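Local coordinates for protein D-glycero-alpha-D-manno-heptose 7-phosphate kinase (PDB 4N3O) that catalyses the ATP-dependent phosphorylation of D-glycero-alpha-D-manno-heptose 7-phosphate at C-1, a step in making the GDP-heptose used for capsule polysaccharide, at residues Y43-I49 and S103-D109. Numbering follows the deposited sequence.
Sequences YIHCTLI and SLHTYSD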
ATOM      1  N   TYR A  43       1.183  -4.834  -7.311  1.00 33.57           N
ATOM      2  CA  TYR A  43       1.600  -4.478  -8.630  1.00 33.78           C
ATOM      3  C   TYR A  43       2.393  -5.499  -9.410  1.00 33.70           C
ATOM      4  O   TYR A  43       2.932  -6.468  -8.868  1.00 37.45           O
ATOM      5  CB  TYR A  43       2.556  -3.269  -8.483  1.00 34.26           C
ATOM      6  CG  TYR A  43       2.020  -2.049  -7.755  1.00 33.01           C
ATOM      7  CD1 TYR A  43       1.292  -1.084  -8.434  1.00 31.78           C
ATOM      8  CD2 TYR A  43       2.306  -1.821  -6.395  1.00 34.22           C
ATOM      9  CE1 TYR A  43       0.827   0.052  -7.787  1.00 34.18           C
ATOM     10  CE2 TYR A  43       1.831  -0.681  -5.734  1.00 31.20           C
ATOM     11  CZ  TYR A  43       1.110   0.254  -6.446  1.00 32.93           C
ATOM     12  OH  TYR A  43       0.633   1.385  -5.838  1.00 35.43           O
ATOM     13  N   ILE A  44       2.482  -5.209 -10.698  1.00 33.17           N
ATOM     14  CA  ILE A  44       3.342  -5.913 -11.626  1.00 35.69           C
ATOM     15  C   ILE A  44       4.429  -4.896 -11.965  1.00 34.92           C
ATOM     16  O   ILE A  44       4.127  -3.763 -12.349  1.00 32.22           O
ATOM     17  CB  ILE A  44       2.608  -6.394 -12.878  1.00 37.35           C
ATOM     18  CG1 ILE A  44       1.765  -7.602 -12.474  1.00 40.45           C
ATOM     19  CG2 ILE A  44       3.617  -6.771 -13.967  1.00 37.37           C
ATOM     20  CD1 ILE A  44       1.070  -8.299 -13.600  1.00 43.21           C
ATOM     21  N   HIS A  45       5.681  -5.311 -11.790  1.00 35.33           N
ATOM     22  CA  HIS A  45       6.825  -4.450 -11.977  1.00 34.60           C
ATOM     23  C   HIS A  45       7.537  -4.872 -13.237  1.00 33.46           C
ATOM     24  O   HIS A  45       7.731  -6.048 -13.465  1.00 36.54           O
ATOM     25  CB  HIS A  45       7.788  -4.586 -10.784  1.00 33.89           C
ATOM     26  CG  HIS A  45       7.114  -4.498  -9.454  1.00 37.13           C
ATOM     27  ND1 HIS A  45       7.009  -3.320  -8.752  1.00 37.55           N
ATOM     28  CD2 HIS A  45       6.479  -5.440  -8.708  1.00 39.65           C
ATOM     29  CE1 HIS A  45       6.342  -3.536  -7.629  1.00 39.45           C
ATOM     30  NE2 HIS A  45       6.016  -4.815  -7.576  1.00 39.25           N
ATOM     31  N   CYS A  46       7.922  -3.900 -14.054  0.60 33.75           N
ATOM     32  CA  CYS A  46       8.647  -4.166 -15.291  0.60 36.59           C
ATOM     33  C   CYS A  46       9.841  -3.247 -15.428  0.60 37.50           C
ATOM     34  O   CYS A  46       9.741  -2.051 -15.165  0.60 37.73           O
ATOM     35  CB  CYS A  46       7.756  -3.949 -16.522  0.60 37.21           C
ATOM     36  SG  CYS A  46       6.344  -5.066 -16.633  0.60 37.57           S
ATOM     37  N   THR A  47      10.968  -3.820 -15.832  1.00 37.09           N
ATOM     38  CA  THR A  47      12.173  -3.059 -16.113  1.00 38.47           C
ATOM     39  C   THR A  47      12.605  -3.419 -17.548  1.00 41.63           C
ATOM     40  O   THR A  47      12.723  -4.605 -17.896  1.00 40.83           O
ATOM     41  CB  THR A  47      13.308  -3.368 -15.140  1.00 37.43           C
ATOM     42  OG1 THR A  47      13.024  -2.759 -13.886  1.00 40.80           O
ATOM     43  CG2 THR A  47      14.587  -2.797 -15.634  1.00 40.11           C
ATOM     44  N   LEU A  48      12.845  -2.404 -18.369  1.00 41.16           N
ATOM     45  CA  LEU A  48      13.282  -2.633 -19.745  1.00 42.92           C
ATOM     46  C   LEU A  48      14.615  -1.938 -19.932  1.00 44.09           C
ATOM     47  O   LEU A  48      14.695  -0.710 -19.798  1.00 44.83           O
ATOM     48  CB  LEU A  48      12.251  -2.096 -20.738  1.00 43.50           C
ATOM     49  CG  LEU A  48      12.418  -2.426 -22.232  1.00 45.14           C
ATOM     50  CD1 LEU A  48      11.187  -1.966 -22.990  1.00 45.73           C
ATOM     51  CD2 LEU A  48      13.661  -1.794 -22.830  1.00 47.45           C
ATOM     52  N   ILE A  49      15.655  -2.717 -20.235  1.00 44.50           N
ATOM     53  CA  ILE A  49      17.001  -2.163 -20.419  1.00 48.49           C
ATOM     54  C   ILE A  49      17.520  -2.325 -21.842  1.00 49.91           C
ATOM     55  O   ILE A  49      17.652  -3.442 -22.351  1.00 49.00           O
ATOM     56  CB  ILE A  49      18.039  -2.813 -19.469  1.00 47.42           C
ATOM     57  CG1 ILE A  49      17.524  -2.832 -18.025  1.00 44.45           C
ATOM     58  CG2 ILE A  49      19.367  -2.061 -19.523  1.00 46.60           C
ATOM     59  CD1 ILE A  49      18.414  -3.619 -17.094  1.00 44.14           C
ATOM     60  N   SER A 103      16.578  -6.025 -22.837  1.00 48.76           N
ATOM     61  CA  SER A 103      16.244  -7.071 -21.867  1.00 47.52           C
ATOM     62  C   SER A 103      15.013  -6.571 -21.113  1.00 47.84           C
ATOM     63  O   SER A 103      14.944  -5.406 -20.761  1.00 46.67           O
ATOM     64  CB  SER A 103      17.384  -7.349 -20.898  1.00 49.44           C
ATOM     65  OG  SER A 103      17.614  -6.258 -20.031  1.00 47.94           O
ATOM     66  N   LEU A 104      14.046  -7.456 -20.887  1.00 47.03           N
ATOM     67  CA  LEU A 104      12.801  -7.126 -20.227  1.00 42.73           C
ATOM     68  C   LEU A 104      12.668  -8.008 -18.992  1.00 45.48           C
ATOM     69  O   LEU A 104      12.709  -9.240 -19.107  1.00 48.13           O
ATOM     70  CB  LEU A 104      11.632  -7.384 -21.178  1.00 43.42           C
ATOM     71  CG  LEU A 104      10.240  -7.076 -20.633  1.00 43.39           C
ATOM     72  CD1 LEU A 104      10.119  -5.582 -20.384  1.00 43.41           C
ATOM     73  CD2 LEU A 104       9.156  -7.557 -21.574  1.00 43.86           C
ATOM     74  N   HIS A 105      12.499  -7.392 -17.818  1.00 39.77           N
ATOM     75  CA  HIS A 105      12.434  -8.152 -16.575  1.00 41.71           C
ATOM     76  C   HIS A 105      11.129  -7.829 -15.872  1.00 41.28           C
ATOM     77  O   HIS A 105      10.808  -6.662 -15.733  1.00 44.73           O
ATOM     78  CB  HIS A 105      13.615  -7.756 -15.677  1.00 41.90           C
ATOM     79  CG  HIS A 105      14.932  -7.703 -16.387  1.00 41.12           C
ATOM     80  ND1 HIS A 105      15.867  -8.709 -16.300  1.00 45.66           N
ATOM     81  CD2 HIS A 105      15.473  -6.757 -17.193  1.00 41.47           C
ATOM     82  CE1 HIS A 105      16.933  -8.383 -17.014  1.00 44.54           C
ATOM     83  NE2 HIS A 105      16.719  -7.200 -17.564  1.00 44.40           N
ATOM     84  N   THR A 106      10.381  -8.835 -15.418  1.00 42.54           N
ATOM     85  CA  THR A 106       9.095  -8.574 -14.753  1.00 43.12           C
ATOM     86  C   THR A 106       8.798  -9.489 -13.580  1.00 44.99           C
ATOM     87  O   THR A 106       9.375 -10.571 -13.460  1.00 41.66           O
ATOM     88  CB  THR A 106       7.925  -8.796 -15.712  1.00 45.18           C
ATOM     89  OG1 THR A 106       7.867 -10.177 -16.076  1.00 45.51           O
ATOM     90  CG2 THR A 106       8.089  -7.976 -16.952  1.00 50.31           C
ATOM     91  N   TYR A 107       7.876  -9.054 -12.723  1.00 43.16           N
ATOM     92  CA  TYR A 107       7.417  -9.886 -11.603  1.00 42.65           C
ATOM     93  C   TYR A 107       6.195  -9.251 -10.960  1.00 42.13           C
ATOM     94  O   TYR A 107       6.012  -8.027 -10.995  1.00 41.80           O
ATOM     95  CB  TYR A 107       8.518 -10.165 -10.548  1.00 43.90           C
ATOM     96  CG  TYR A 107       8.751  -9.073  -9.533  1.00 42.56           C
ATOM     97  CD1 TYR A 107       9.625  -8.039  -9.788  1.00 40.22           C
ATOM     98  CD2 TYR A 107       8.097  -9.090  -8.312  1.00 48.73           C
ATOM     99  CE1 TYR A 107       9.835  -7.042  -8.866  1.00 42.18           C
ATOM    100  CE2 TYR A 107       8.310  -8.098  -7.367  1.00 46.89           C
ATOM    101  CZ  TYR A 107       9.175  -7.075  -7.656  1.00 45.15           C
ATOM    102  OH  TYR A 107       9.372  -6.066  -6.738  1.00 52.78           O
ATOM    103  N   SER A 108       5.371 -10.094 -10.362  1.00 43.05           N
ATOM    104  CA  SER A 108       4.138  -9.662  -9.739  1.00 44.19           C
ATOM    105  C   SER A 108       4.213  -9.743  -8.247  1.00 43.76           C
ATOM    106  O   SER A 108       4.907 -10.592  -7.719  1.00 47.54           O
ATOM    107  CB  SER A 108       2.993 -10.567 -10.201  1.00 44.58           C
ATOM    108  OG  SER A 108       1.831 -10.320  -9.409  1.00 42.86           O
ATOM    109  N   ASP A 109       3.478  -8.873  -7.556  1.00 44.29           N
ATOM    110  CA  ASP A 109       3.434  -8.929  -6.082  1.00 42.56           C
ATOM    111  C   ASP A 109       2.572 -10.077  -5.565  1.00 46.44           C
ATOM    112  O   ASP A 109       2.627 -10.390  -4.378  1.00 49.95           O
ATOM    113  CB  ASP A 109       2.902  -7.627  -5.498  1.00 40.52           C
ATOM    114  CG  ASP A 109       3.881  -6.508  -5.598  1.00 38.49           C
ATOM    115  OD1 ASP A 109       5.079  -6.801  -5.633  1.00 42.05           O
ATOM    116  OD2 ASP A 109       3.467  -5.334  -5.633  1.00 37.50           O
TER
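His-45 and Tyr-107 face each other as a hydrogen-bonded pair of two antiparallel strands, and their flat rings suit the offset stack they form, with centroids 4.4 Å apart and planes 20° from parallel. His-45 CD2 lies over the tyrosine face near its rim, 3.3 Å from Tyr-107 CZ. Tyr-107 CG sits between its own backbone N and carbonyl carbon (chi1 82°), which swings the ring across toward the neighbouring strand. The imidazole also offers its edge: NE2 donates almost in the ring plane to Asp-109 OD1 at 2.9 Å, and more weakly to OD2. Asp-109 N donates to Tyr-43 O while its short side chain turns back so that OD2 accepts from Tyr-43 N at 2.9 Å, standing in for a backbone acceptor where strand 103-108 ends. Bond and stack together fix the imidazole's rotation; the acid would probably favour a protonated histidine.

At the other end, Ser-103 OG shares a 2.8 Å hydrogen bond with His-105 NE2, and Ile-49 CD1 rests against this polar pair. His-105 ND1 is held by Asp-59. On the opposite face, Leu-104 CD1 reaches Leu-48 CB at 4.1 Å, and Ile-44 CG1 meets Ser-108 CB. Ile-44 lies close to Gly-118 and Thr-106 to Ser-60, both probably ATP-binding.

Helix 118-134 covers the apolar Ile-44, Leu-48 and Leu-104, while a second subunit touches Thr-47, His-105 and Tyr-107. Strands 6-21 and 55-60 flank the pair within the GHMP kinase N-terminal domain.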